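PDB 3OQQ: putative lipoprotein from Bacteroides ovatus, which is of unknown function but binds calcium ions and is probably a lipoprotein acting outside the cell. Local coordinates for residues T248-F254 with G273-D279. Sequence-based numbering, arbitrary orientation.
Sequences TRKEPRF and GLTSLMD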
ATOM      1  N   THR A 248      24.392 -14.371   2.230  1.00 38.50           N
ATOM      2  CA  THR A 248      25.189 -14.750   1.068  1.00 38.15           C
ATOM      3  C   THR A 248      26.452 -13.863   0.905  1.00 41.74           C
ATOM      4  O   THR A 248      27.287 -14.146   0.039  1.00 42.10           O
ATOM      5  CB  THR A 248      24.299 -14.732  -0.170  1.00 41.78           C
ATOM      6  OG1 THR A 248      23.632 -13.469  -0.228  1.00 38.38           O
ATOM      7  CG2 THR A 248      23.271 -15.849  -0.151  1.00 37.64           C
ATOM      8  N   ARG A 249      26.605 -12.824   1.746  1.00 36.26           N
ATOM      9  CA  ARG A 249      27.775 -11.956   1.722  1.00 35.51           C
ATOM     10  C   ARG A 249      28.194 -11.620   3.151  1.00 39.03           C
ATOM     11  O   ARG A 249      27.377 -11.696   4.069  1.00 38.59           O
ATOM     12  CB  ARG A 249      27.512 -10.685   0.882  1.00 35.99           C
ATOM     13  CG  ARG A 249      26.851  -9.491   1.601  1.00 40.87           C
ATOM     14  CD  ARG A 249      26.727  -8.325   0.634  1.00 43.04           C
ATOM     15  NE  ARG A 249      26.500  -7.021   1.266  1.00 33.60           N
ATOM     16  CZ  ARG A 249      26.252  -5.914   0.573  1.00 42.14           C
ATOM     17  NH1 ARG A 249      26.193  -5.955  -0.752  1.00 30.91           N
ATOM     18  NH2 ARG A 249      26.067  -4.755   1.198  1.00 26.86           N
ATOM     19  N   LYS A 250      29.474 -11.283   3.337  1.00 36.45           N
ATOM     20  CA  LYS A 250      30.028 -10.900   4.643  1.00 36.96           C
ATOM     21  C   LYS A 250      29.886  -9.391   4.857  1.00 37.75           C
ATOM     22  O   LYS A 250      29.846  -8.941   6.008  1.00 37.19           O
ATOM     23  CB  LYS A 250      31.509 -11.329   4.764  1.00 41.06           C
ATOM     24  N   GLU A 251      29.784  -8.611   3.753  1.00 33.10           N
ATOM     25  CA  GLU A 251      29.649  -7.154   3.807  1.00 32.74           C
ATOM     26  C   GLU A 251      28.319  -6.771   4.467  1.00 32.06           C
ATOM     27  O   GLU A 251      27.285  -7.364   4.130  1.00 28.64           O
ATOM     28  CB  GLU A 251      29.754  -6.496   2.414  1.00 34.97           C
ATOM     29  CG  GLU A 251      30.977  -6.909   1.602  1.00 52.47           C
ATOM     30  CD  GLU A 251      30.722  -8.117   0.719  1.00 74.60           C
ATOM     31  OE1 GLU A 251      30.803  -9.254   1.236  1.00 63.48           O
ATOM     32  OE2 GLU A 251      30.387  -7.926  -0.473  1.00 72.97           O
ATOM     33  N   PRO A 252      28.318  -5.797   5.414  1.00 27.07           N
ATOM     34  CA  PRO A 252      27.053  -5.421   6.054  1.00 25.55           C
ATOM     35  C   PRO A 252      26.115  -4.686   5.099  1.00 26.50           C
ATOM     36  O   PRO A 252      26.543  -4.138   4.079  1.00 24.92           O
ATOM     37  CB  PRO A 252      27.488  -4.524   7.213  1.00 27.60           C
ATOM     38  CG  PRO A 252      28.767  -3.957   6.799  1.00 32.73           C
ATOM     39  CD  PRO A 252      29.443  -4.992   5.934  1.00 28.81           C
ATOM     40  N   ARG A 253      24.822  -4.674   5.452  1.00 20.61           N
ATOM     41  CA  ARG A 253      23.807  -4.006   4.660  1.00 18.51           C
ATOM     42  C   ARG A 253      23.270  -2.860   5.490  1.00 23.48           C
ATOM     43  O   ARG A 253      23.650  -2.741   6.666  1.00 21.40           O
ATOM     44  CB  ARG A 253      22.721  -5.013   4.224  1.00 15.79           C
ATOM     45  CG  ARG A 253      23.322  -6.295   3.595  1.00 21.08           C
ATOM     46  CD  ARG A 253      22.221  -7.246   3.189  1.00 19.55           C
ATOM     47  NE  ARG A 253      22.708  -8.549   2.742  1.00 31.80           N
ATOM     48  CZ  ARG A 253      23.079  -8.837   1.496  1.00 33.09           C
ATOM     49  NH1 ARG A 253      23.141  -7.882   0.578  1.00 19.72           N
ATOM     50  NH2 ARG A 253      23.441 -10.071   1.174  1.00 18.76           N
ATOM     51  N   PHE A 254      22.466  -1.953   4.879  1.00 20.54           N
ATOM     52  CA  PHE A 254      21.916  -0.832   5.630  1.00 19.73           C
ATOM     53  C   PHE A 254      20.470  -0.533   5.265  1.00 24.01           C
ATOM     54  O   PHE A 254      20.017  -0.814   4.149  1.00 24.19           O
ATOM     55  CB  PHE A 254      22.774   0.424   5.475  1.00 21.88           C
ATOM     56  CG  PHE A 254      22.630   1.221   4.199  1.00 22.97           C
ATOM     57  CD1 PHE A 254      23.291   0.826   3.032  1.00 25.88           C
ATOM     58  CD2 PHE A 254      21.901   2.404   4.180  1.00 23.73           C
ATOM     59  CE1 PHE A 254      23.209   1.593   1.869  1.00 25.42           C
ATOM     60  CE2 PHE A 254      21.808   3.164   3.010  1.00 26.29           C
ATOM     61  CZ  PHE A 254      22.454   2.745   1.861  1.00 24.51           C
ATOM     62  N   GLY A 273      18.368   2.395   1.487  1.00 19.83           N
ATOM     63  CA  GLY A 273      19.190   1.190   1.671  1.00 19.48           C
ATOM     64  C   GLY A 273      18.970   0.055   0.692  1.00 22.03           C
ATOM     65  O   GLY A 273      19.605  -1.015   0.803  1.00 21.39           O
ATOM     66  N   LEU A 274      18.052   0.276  -0.284  1.00 16.93           N
ATOM     67  CA  LEU A 274      17.701  -0.699  -1.311  1.00 16.56           C
ATOM     68  C   LEU A 274      18.917  -1.192  -2.091  1.00 21.33           C
ATOM     69  O   LEU A 274      18.943  -2.352  -2.484  1.00 20.40           O
ATOM     70  CB  LEU A 274      16.666  -0.124  -2.311  1.00 15.85           C
ATOM     71  CG  LEU A 274      15.322   0.339  -1.784  1.00 18.71           C
ATOM     72  CD1 LEU A 274      14.363   0.656  -2.996  1.00 17.95           C
ATOM     73  CD2 LEU A 274      14.718  -0.700  -0.811  1.00 18.96           C
ATOM     74  N   THR A 275      19.911  -0.320  -2.322  1.00 19.51           N
ATOM     75  CA  THR A 275      21.129  -0.690  -3.061  1.00 20.61           C
ATOM     76  C   THR A 275      21.955  -1.806  -2.336  1.00 24.59           C
ATOM     77  O   THR A 275      22.748  -2.506  -2.983  1.00 23.15           O
ATOM     78  CB  THR A 275      21.971   0.577  -3.293  1.00 27.57           C
ATOM     79  OG1 THR A 275      22.805   0.394  -4.421  1.00 31.34           O
ATOM     80  CG2 THR A 275      22.793   1.019  -2.066  1.00 26.20           C
ATOM     81  N   SER A 276      21.788  -1.937  -0.992  1.00 20.63           N
ATOM     82  CA  SER A 276      22.584  -2.868  -0.181  1.00 20.31           C
ATOM     83  C   SER A 276      21.964  -4.267  -0.123  1.00 23.67           C
ATOM     84  O   SER A 276      22.572  -5.148   0.469  1.00 22.64           O
ATOM     85  CB  SER A 276      22.764  -2.312   1.235  1.00 22.66           C
ATOM     86  OG  SER A 276      21.599  -2.416   2.047  1.00 24.32           O
ATOM     87  N   LEU A 277      20.763  -4.483  -0.749  1.00 20.80           N
ATOM     88  CA  LEU A 277      20.046  -5.765  -0.680  1.00 19.78           C
ATOM     89  C   LEU A 277      20.588  -6.805  -1.636  1.00 24.57           C
ATOM     90  O   LEU A 277      20.620  -7.995  -1.292  1.00 22.20           O
ATOM     91  CB  LEU A 277      18.547  -5.589  -0.903  1.00 18.82           C
ATOM     92  CG  LEU A 277      17.829  -4.601   0.021  1.00 20.76           C
ATOM     93  CD1 LEU A 277      16.410  -4.573  -0.301  1.00 19.12           C
ATOM     94  CD2 LEU A 277      18.063  -4.940   1.526  1.00 21.19           C
HETATM   95  N   MSE A 278      20.987  -6.375  -2.838  1.00 22.39           N
HETATM   96  CA  MSE A 278      21.605  -7.281  -3.800  1.00 22.52           C
HETATM   97  C   MSE A 278      23.034  -7.667  -3.349  1.00 30.05           C
HETATM   98  O   MSE A 278      23.589  -7.047  -2.432  1.00 30.47           O
HETATM   99  CB  MSE A 278      21.653  -6.638  -5.188  1.00 24.18           C
HETATM  100  CG  MSE A 278      22.649  -5.475  -5.292  1.00 30.60           C
HETATM  101 SE   MSE A 278      22.558  -4.556  -6.983  0.75 37.23          SE
HETATM  102  CE  MSE A 278      20.558  -4.269  -7.026  1.00 33.53           C
ATOM    103  N   ASP A 279      23.632  -8.669  -4.020  1.00 27.04           N
ATOM    104  CA  ASP A 279      25.001  -9.103  -3.750  1.00 27.21           C
ATOM    105  C   ASP A 279      25.931  -8.611  -4.830  1.00 31.36           C
ATOM    106  O   ASP A 279      27.129  -8.447  -4.577  1.00 32.49           O
ATOM    107  CB  ASP A 279      25.079 -10.624  -3.637  1.00 29.31           C
ATOM    108  CG  ASP A 279      24.505 -11.145  -2.338  1.00 37.53           C
ATOM    109  OD1 ASP A 279      24.203 -10.324  -1.448  1.00 37.27           O
ATOM    110  OD2 ASP A 279      24.323 -12.357  -2.228  1.00 44.48           O
TER
HETATM  111  O   HOH W   1      24.544  -4.482  -2.743  1.00 33.89           O
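Arg-253 and Asp-279 form the salt bridge of this contact: NH2 donates to the syn lone pair of OD1 at 2.7 Å, nearly straight at 169°, with guanidinium and carboxylate almost coplanar. With its chain extended from CG to NE, Arg-253 runs past Ser-276, and its NH1 bonds in the guanidinium plane to Ser-276 O at 2.8 Å. A more bent bond joins Arg-253 NH1 to Met-278 O at 3.2 Å. Arginine suits a place where backbone oxygens and a carboxylate converge; Asp-247 takes its NE. Cut back to alanine, the position would probably leave Asp-279 without its salt-bridge partner and the carbonyl oxygens of Ser-276 and Met-278 without these N-H donors.

Arg-249 lies with one guanidinium face over Ser-276 O, while its edge serves its own segment: NE donates to Glu-251 O and NH2 to Pro-252 O. A water accepts from its NH1 (3.0 Å) and donates to Thr-275 O and Met-278 O.

The contact joins the start of strand 253-263 to the 3-10 turn following strand 266-272, its antiparallel neighbour, at one end of this beta-hairpin. Here Ser-276, small enough to sit against the strand, accepts from Phe-254 N through OG (3.0 Å, 172°).

Nonpolar contact centres on Phe-254. With CG set between the backbone N and the carbonyl carbon (chi1 78°), the ring lies with one face over Gly-273, whose CA makes a CH-pi contact 3.7 Å from the ring centroid; any CB on Gly-273 would clash with Phe-254 O.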